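Local coordinates for protein bacillaene synthase decarboxylase PksI (Bacillus subtilis, PDB 4Q1K) that decarboxylates the carrier-tethered 3-methylglutaconyl group to a 3-methylcrotonyl moiety during biosynthesis of the polyketide antibiotic bacillaene, at residues B[64-76]-B[208-220]. The protein carries 1 engineered substitution. Residues are numbered along the deposited sequence; the frame is centred on the assembly and turned at random.
Sequences RQNPKYKAVILTG and AVELAQELAEKPR
Two backbone carbonyls grip the ammonium group of Lys70: its NZ donates to Lys218 O at 2.9 Å and to Ala216 O at 3.0 Å, so that one side chain bridges two carbonyls of the type I turn Leu215-Lys218. With CG placed beside the backbone N (chi1 -74°) and the chain extended beyond it, Lys70 lies along this turn, its CD 4.0 Å from Ala216 CB. The positive charge sits where carbonyls gather near a helix C-terminus, a setting that would favour it electrostatically.

Arg220, in the first turn of the following helix, reaches back across Lys70. Its NE donates to Tyr69 O at 2.7 Å, a short but bent bond (140° at the hydrogen), while Pro67 O lies over one face of the guanidinium, 3.2 Å above its plane. NH2 also donates to a water that lies near Asn66 O and forms a salt bridge with Glu113; together these bonds probably restrain the rotation of the guanidinium.

In this crotonase-fold subunit helix 201-215 packs on the face of the six-stranded sheet; its residues 208-215 run nearly antiparallel to strand 71-75 (167°), the axes of these segments coming within 8.5 Å. Small residues are consistent with that close approach: Ala71 CB meets Ala212 CB at 4.0 Å. Further along, Ile73 divides its branches, CD1 packing 3.8 Å from Val209 CG2 while CG2 meets Ala208 CB. Strand 116-120 continues this apolar layer beneath Ala208 and Ala212, and from the last residue of the turn Lys218 NZ bonds to Glu214 O and to Asn180 O of the second subunit.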
ATOM      1  N   ARG B  64       2.580 -14.887  27.488  1.00 26.63           N
ATOM      2  CA  ARG B  64       1.789 -13.896  28.206  1.00 27.03           C
ATOM      3  C   ARG B  64       2.007 -13.946  29.723  1.00 25.60           C
ATOM      4  O   ARG B  64       1.907 -12.921  30.397  1.00 27.68           O
ATOM      5  CB  ARG B  64       0.302 -14.067  27.887  1.00 28.58           C
ATOM      6  CG  ARG B  64      -0.616 -13.181  28.713  1.00 32.43           C
ATOM      7  CD  ARG B  64      -2.067 -13.344  28.291  1.00 38.90           C
ATOM      8  NE  ARG B  64      -2.335 -12.719  26.999  1.00 43.63           N
ATOM      9  CZ  ARG B  64      -2.504 -13.392  25.865  1.00 53.44           C
ATOM     10  NH1 ARG B  64      -2.434 -14.716  25.860  1.00 50.85           N
ATOM     11  NH2 ARG B  64      -2.744 -12.740  24.735  1.00 49.41           N
ATOM     12  N   GLN B  65       2.299 -15.129  30.261  1.00 28.07           N
ATOM     13  CA  GLN B  65       2.475 -15.279  31.737  1.00 30.25           C
ATOM     14  C   GLN B  65       3.881 -14.966  32.173  1.00 31.38           C
ATOM     15  O   GLN B  65       4.153 -14.910  33.393  1.00 32.08           O
ATOM     16  CB  GLN B  65       2.089 -16.688  32.208  1.00 30.83           C
ATOM     17  CG  GLN B  65       0.606 -16.996  32.023  1.00 40.64           C
ATOM     18  CD  GLN B  65      -0.277 -15.929  32.684  1.00 50.50           C
ATOM     19  OE1 GLN B  65      -0.004 -15.483  33.807  1.00 54.55           O
ATOM     20  NE2 GLN B  65      -1.327 -15.505  31.993  1.00 53.15           N
ATOM     21  N   ASN B  66       4.808 -14.783  31.228  1.00 28.76           N
ATOM     22  CA  ASN B  66       6.239 -14.676  31.523  1.00 31.49           C
ATOM     23  C   ASN B  66       6.757 -13.458  30.826  1.00 30.99           C
ATOM     24  O   ASN B  66       7.402 -13.578  29.789  1.00 28.40           O
ATOM     25  CB  ASN B  66       6.988 -15.975  31.148  1.00 33.00           C
ATOM     26  CG  ASN B  66       6.579 -17.155  32.051  1.00 42.12           C
ATOM     27  OD1 ASN B  66       5.631 -17.929  31.752  1.00 39.56           O
ATOM     28  ND2 ASN B  66       7.221 -17.247  33.220  1.00 42.95           N
ATOM     29  N   PRO B  67       6.476 -12.262  31.406  1.00 30.25           N
ATOM     30  CA  PRO B  67       6.690 -11.003  30.659  1.00 29.51           C
ATOM     31  C   PRO B  67       8.127 -10.527  30.694  1.00 28.47           C
ATOM     32  O   PRO B  67       8.367  -9.415  31.104  1.00 30.73           O
ATOM     33  CB  PRO B  67       5.760  -9.979  31.378  1.00 30.51           C
ATOM     34  CG  PRO B  67       5.606 -10.533  32.807  1.00 31.44           C
ATOM     35  CD  PRO B  67       5.748 -12.029  32.696  1.00 31.37           C
ATOM     36  N   LYS B  68       9.079 -11.339  30.222  1.00 26.78           N
ATOM     37  CA  LYS B  68      10.491 -10.983  30.195  1.00 25.60           C
ATOM     38  C   LYS B  68      11.022 -10.976  28.796  1.00 22.55           C
ATOM     39  O   LYS B  68      12.117 -10.529  28.620  1.00 25.04           O
ATOM     40  CB  LYS B  68      11.351 -12.001  30.959  1.00 28.53           C
ATOM     41  CG  LYS B  68      11.346 -13.401  30.414  1.00 30.90           C
ATOM     42  CD  LYS B  68      12.499 -14.125  31.127  1.00 34.26           C
ATOM     43  CE  LYS B  68      12.911 -15.406  30.420  1.00 34.95           C
ATOM     44  NZ  LYS B  68      14.114 -15.957  31.096  1.00 32.61           N
ATOM     45  N   TYR B  69      10.231 -11.493  27.818  1.00 23.33           N
ATOM     46  CA  TYR B  69      10.717 -11.652  26.471  1.00 21.16           C
ATOM     47  C   TYR B  69      10.506 -10.336  25.726  1.00 20.72           C
ATOM     48  O   TYR B  69       9.605  -9.573  26.019  1.00 20.69           O
ATOM     49  CB  TYR B  69      10.069 -12.769  25.674  1.00 19.95           C
ATOM     50  CG  TYR B  69      10.394 -14.082  26.308  1.00 24.02           C
ATOM     51  CD1 TYR B  69      11.708 -14.564  26.303  1.00 23.85           C
ATOM     52  CD2 TYR B  69       9.422 -14.758  27.044  1.00 24.60           C
ATOM     53  CE1 TYR B  69      12.019 -15.753  26.947  1.00 26.56           C
ATOM     54  CE2 TYR B  69       9.721 -15.963  27.655  1.00 29.74           C
ATOM     55  CZ  TYR B  69      11.036 -16.427  27.604  1.00 30.33           C
ATOM     56  OH  TYR B  69      11.353 -17.625  28.206  1.00 30.81           O
ATOM     57  N   LYS B  70      11.396 -10.079  24.778  1.00 20.25           N
ATOM     58  CA  LYS B  70      11.295  -8.904  23.899  1.00 19.31           C
ATOM     59  C   LYS B  70      10.816  -9.233  22.465  1.00 20.88           C
ATOM     60  O   LYS B  70      10.306  -8.323  21.728  1.00 19.71           O
ATOM     61  CB  LYS B  70      12.705  -8.221  23.804  1.00 18.65           C
ATOM     62  CG  LYS B  70      13.012  -7.450  25.149  1.00 19.68           C
ATOM     63  CD  LYS B  70      14.487  -7.055  25.225  1.00 20.04           C
ATOM     64  CE  LYS B  70      14.783  -6.314  26.548  1.00 18.48           C
ATOM     65  NZ  LYS B  70      16.193  -5.846  26.356  1.00 20.00           N
ATOM     66  N   ALA B  71      11.027 -10.488  22.052  1.00 18.61           N
ATOM     67  CA  ALA B  71      10.620 -10.863  20.687  1.00 17.49           C
ATOM     68  C   ALA B  71      10.276 -12.320  20.695  1.00 18.48           C
ATOM     69  O   ALA B  71      10.941 -13.125  21.356  1.00 19.87           O
ATOM     70  CB  ALA B  71      11.804 -10.669  19.688  1.00 18.37           C
ATOM     71  N   VAL B  72       9.313 -12.662  19.854  1.00 18.11           N
ATOM     72  CA  VAL B  72       8.937 -14.027  19.656  1.00 18.41           C
ATOM     73  C   VAL B  72       9.193 -14.424  18.198  1.00 18.27           C
ATOM     74  O   VAL B  72       8.886 -13.628  17.288  1.00 19.59           O
ATOM     75  CB  VAL B  72       7.389 -14.205  19.861  1.00 20.32           C
ATOM     76  CG1 VAL B  72       6.959 -15.643  19.521  1.00 21.29           C
ATOM     77  CG2 VAL B  72       6.943 -13.692  21.270  1.00 20.92           C
ATOM     78  N   ILE B  73       9.781 -15.607  17.976  1.00 18.10           N
ATOM     79  CA  ILE B  73       9.912 -16.143  16.607  1.00 18.80           C
ATOM     80  C   ILE B  73       8.950 -17.344  16.498  1.00 19.07           C
ATOM     81  O   ILE B  73       9.114 -18.298  17.220  1.00 23.01           O
ATOM     82  CB  ILE B  73      11.346 -16.635  16.333  1.00 18.87           C
ATOM     83  CG1 ILE B  73      12.388 -15.486  16.511  1.00 20.37           C
ATOM     84  CG2 ILE B  73      11.444 -17.286  14.936  1.00 19.02           C
ATOM     85  CD1 ILE B  73      13.846 -15.997  16.538  1.00 21.23           C
ATOM     86  N   LEU B  74       8.002 -17.231  15.584  1.00 18.50           N
ATOM     87  CA  LEU B  74       6.995 -18.277  15.283  1.00 19.25           C
ATOM     88  C   LEU B  74       7.462 -18.947  13.975  1.00 21.91           C
ATOM     89  O   LEU B  74       7.675 -18.264  12.955  1.00 18.31           O
ATOM     90  CB  LEU B  74       5.574 -17.707  15.102  1.00 19.98           C
ATOM     91  CG  LEU B  74       4.485 -18.659  14.623  1.00 20.45           C
ATOM     92  CD1 LEU B  74       4.324 -19.740  15.749  1.00 19.54           C
ATOM     93  CD2 LEU B  74       3.195 -17.863  14.494  1.00 20.08           C
ATOM     94  N   THR B  75       7.694 -20.266  14.015  1.00 18.92           N
ATOM     95  CA  THR B  75       8.247 -20.906  12.786  1.00 21.99           C
ATOM     96  C   THR B  75       7.785 -22.327  12.709  1.00 21.53           C
ATOM     97  O   THR B  75       7.199 -22.845  13.712  1.00 20.84           O
ATOM     98  CB  THR B  75       9.812 -20.859  12.799  1.00 22.17           C
ATOM     99  OG1 THR B  75      10.330 -21.142  11.468  1.00 23.28           O
ATOM    100  CG2 THR B  75      10.465 -21.857  13.868  1.00 20.64           C
ATOM    101  N   GLY B  76       8.085 -23.004  11.596  1.00 20.47           N
ATOM    102  CA  GLY B  76       7.607 -24.390  11.372  1.00 20.91           C
ATOM    103  C   GLY B  76       8.760 -25.386  11.453  1.00 22.30           C
ATOM    104  O   GLY B  76       9.763 -25.137  12.139  1.00 24.53           O
ATOM    105  N   ALA B 208      15.615 -14.465  10.928  1.00 19.71           N
ATOM    106  CA  ALA B 208      14.640 -14.176  12.059  1.00 17.84           C
ATOM    107  C   ALA B 208      15.385 -14.038  13.385  1.00 19.77           C
ATOM    108  O   ALA B 208      15.053 -13.134  14.184  1.00 19.64           O
ATOM    109  CB  ALA B 208      13.584 -15.268  12.148  1.00 23.38           C
ATOM    110  N   VAL B 209      16.325 -14.941  13.657  1.00 19.18           N
ATOM    111  CA  VAL B 209      17.084 -14.840  14.947  1.00 19.78           C
ATOM    112  C   VAL B 209      17.850 -13.535  15.004  1.00 19.70           C
ATOM    113  O   VAL B 209      17.922 -12.844  16.036  1.00 19.35           O
ATOM    114  CB  VAL B 209      18.039 -16.042  15.099  1.00 20.23           C
ATOM    115  CG1 VAL B 209      19.025 -15.793  16.250  1.00 20.23           C
ATOM    116  CG2 VAL B 209      17.206 -17.316  15.221  1.00 22.01           C
ATOM    117  N   GLU B 210      18.522 -13.184  13.904  1.00 19.43           N
ATOM    118  CA  GLU B 210      19.295 -11.919  13.942  1.00 20.38           C
ATOM    119  C   GLU B 210      18.366 -10.721  14.144  1.00 20.01           C
ATOM    120  O   GLU B 210      18.696  -9.741  14.861  1.00 20.69           O
ATOM    121  CB  GLU B 210      20.117 -11.735  12.642  1.00 22.56           C
ATOM    122  CG  GLU B 210      21.229 -12.778  12.574  1.00 23.71           C
ATOM    123  CD  GLU B 210      21.897 -12.899  11.209  1.00 31.86           C
ATOM    124  OE1 GLU B 210      21.314 -12.390  10.247  1.00 32.01           O
ATOM    125  OE2 GLU B 210      22.983 -13.509  11.106  1.00 32.73           O
ATOM    126  N   LEU B 211      17.190 -10.744  13.502  1.00 17.85           N
ATOM    127  CA  LEU B 211      16.317  -9.603  13.660  1.00 17.44           C
ATOM    128  C   LEU B 211      15.813  -9.600  15.157  1.00 20.01           C
ATOM    129  O   LEU B 211      15.643  -8.544  15.761  1.00 19.47           O
ATOM    130  CB  LEU B 211      15.165  -9.784  12.688  1.00 20.07           C
ATOM    131  CG  LEU B 211      14.036  -8.803  12.641  1.00 27.44           C
ATOM    132  CD1 LEU B 211      14.558  -7.377  12.431  1.00 32.42           C
ATOM    133  CD2 LEU B 211      13.111  -9.233  11.484  1.00 29.01           C
ATOM    134  N   ALA B 212      15.543 -10.772  15.700  1.00 18.60           N
ATOM    135  CA  ALA B 212      15.073 -10.818  17.120  1.00 19.62           C
ATOM    136  C   ALA B 212      16.169 -10.316  18.063  1.00 21.15           C
ATOM    137  O   ALA B 212      15.862  -9.686  19.081  1.00 19.32           O
ATOM    138  CB  ALA B 212      14.712 -12.249  17.526  1.00 19.62           C
ATOM    139  N   GLN B 213      17.437 -10.641  17.745  1.00 19.34           N
ATOM    140  CA  GLN B 213      18.545 -10.091  18.533  1.00 19.52           C
ATOM    141  C   GLN B 213      18.578  -8.596  18.460  1.00 21.04           C
ATOM    142  O   GLN B 213      18.848  -7.954  19.483  1.00 21.52           O
ATOM    143  CB  GLN B 213      19.881 -10.620  18.011  1.00 21.22           C
ATOM    144  CG  GLN B 213      19.996 -12.095  18.412  1.00 21.27           C
ATOM    145  CD  GLN B 213      21.175 -12.814  17.793  1.00 28.29           C
ATOM    146  OE1 GLN B 213      21.428 -12.670  16.635  1.00 26.92           O
ATOM    147  NE2 GLN B 213      21.884 -13.650  18.587  1.00 30.34           N
ATOM    148  N   GLU B 214      18.355  -8.040  17.273  1.00 19.44           N
ATOM    149  CA  GLU B 214      18.257  -6.554  17.151  1.00 22.44           C
ATOM    150  C   GLU B 214      17.099  -5.972  17.962  1.00 22.62           C
ATOM    151  O   GLU B 214      17.256  -4.983  18.658  1.00 22.74           O
ATOM    152  CB  GLU B 214      18.274  -6.122  15.676  1.00 23.13           C
ATOM    153  CG  GLU B 214      19.605  -6.524  15.063  1.00 26.75           C
ATOM    154  CD  GLU B 214      19.592  -6.379  13.525  1.00 39.34           C
ATOM    155  OE1 GLU B 214      18.634  -5.797  13.015  1.00 34.02           O
ATOM    156  OE2 GLU B 214      20.466  -6.883  12.801  1.00 37.02           O
ATOM    157  N   LEU B 215      15.923  -6.600  17.902  1.00 19.45           N
ATOM    158  CA  LEU B 215      14.817  -6.092  18.662  1.00 18.49           C
ATOM    159  C   LEU B 215      15.138  -6.141  20.161  1.00 18.67           C
ATOM    160  O   LEU B 215      14.713  -5.256  20.905  1.00 18.97           O
ATOM    161  CB  LEU B 215      13.567  -6.929  18.359  1.00 19.21           C
ATOM    162  CG  LEU B 215      12.909  -6.621  16.998  1.00 19.31           C
ATOM    163  CD1 LEU B 215      11.941  -7.761  16.635  1.00 21.26           C
ATOM    164  CD2 LEU B 215      12.213  -5.225  17.017  1.00 16.00           C
ATOM    165  N   ALA B 216      15.787  -7.229  20.577  1.00 19.46           N
ATOM    166  CA  ALA B 216      16.145  -7.382  21.996  1.00 19.76           C
ATOM    167  C   ALA B 216      17.164  -6.416  22.509  1.00 19.93           C
ATOM    168  O   ALA B 216      17.484  -6.394  23.696  1.00 22.55           O
ATOM    169  CB  ALA B 216      16.575  -8.857  22.325  1.00 20.77           C
ATOM    170  N   GLU B 217      17.740  -5.598  21.626  1.00 21.55           N
ATOM    171  CA  GLU B 217      18.535  -4.474  22.131  1.00 23.32           C
ATOM    172  C   GLU B 217      17.738  -3.329  22.743  1.00 21.57           C
ATOM    173  O   GLU B 217      18.338  -2.519  23.423  1.00 22.96           O
ATOM    174  CB  GLU B 217      19.372  -3.915  20.995  1.00 22.81           C
ATOM    175  CG  GLU B 217      20.392  -4.963  20.558  1.00 25.69           C
ATOM    176  CD  GLU B 217      21.127  -4.527  19.291  1.00 34.90           C
ATOM    177  OE1 GLU B 217      20.909  -3.405  18.774  1.00 37.09           O
ATOM    178  OE2 GLU B 217      21.934  -5.331  18.820  1.00 41.93           O
ATOM    179  N   LYS B 218      16.402  -3.292  22.545  1.00 18.88           N
ATOM    180  CA  LYS B 218      15.534  -2.209  23.055  1.00 18.18           C
ATOM    181  C   LYS B 218      14.998  -2.589  24.445  1.00 21.37           C
ATOM    182  O   LYS B 218      14.959  -3.780  24.738  1.00 21.31           O
ATOM    183  CB  LYS B 218      14.277  -2.130  22.170  1.00 18.84           C
ATOM    184  CG  LYS B 218      14.552  -1.328  20.867  1.00 20.24           C
ATOM    185  CD  LYS B 218      15.630  -2.046  20.017  1.00 22.46           C
ATOM    186  CE  LYS B 218      15.700  -1.609  18.561  1.00 24.91           C
ATOM    187  NZ  LYS B 218      16.748  -2.294  17.741  1.00 21.37           N
ATOM    188  N   PRO B 219      14.542  -1.611  25.225  1.00 22.50           N
ATOM    189  CA  PRO B 219      13.812  -1.904  26.457  1.00 22.88           C
ATOM    190  C   PRO B 219      12.491  -2.544  26.107  1.00 22.65           C
ATOM    191  O   PRO B 219      11.819  -2.108  25.151  1.00 22.16           O
ATOM    192  CB  PRO B 219      13.569  -0.518  27.120  1.00 23.99           C
ATOM    193  CG  PRO B 219      14.473   0.413  26.371  1.00 26.73           C
ATOM    194  CD  PRO B 219      14.672  -0.152  24.985  1.00 23.02           C
ATOM    195  N   ARG B 220      12.154  -3.623  26.827  1.00 21.27           N
ATOM    196  CA  ARG B 220      10.884  -4.279  26.598  1.00 21.76           C
ATOM    197  C   ARG B 220       9.658  -3.342  26.713  1.00 22.51           C
ATOM    198  O   ARG B 220       8.760  -3.404  25.881  1.00 22.88           O
ATOM    199  CB  ARG B 220      10.731  -5.406  27.625  1.00 21.64           C
ATOM    200  CG  ARG B 220       9.471  -6.239  27.345  1.00 22.77           C
ATOM    201  CD  ARG B 220       9.277  -7.317  28.413  1.00 23.45           C
ATOM    202  NE  ARG B 220       8.268  -8.315  28.025  1.00 24.77           N
ATOM    203  CZ  ARG B 220       6.983  -8.190  28.328  1.00 26.85           C
ATOM    204  NH1 ARG B 220       6.593  -7.139  29.034  1.00 28.61           N
ATOM    205  NH2 ARG B 220       6.121  -9.127  28.002  1.00 27.93           N
TER
HETATM  206  O   HOH W   1       6.985 -12.043  27.326  1.00 28.41           O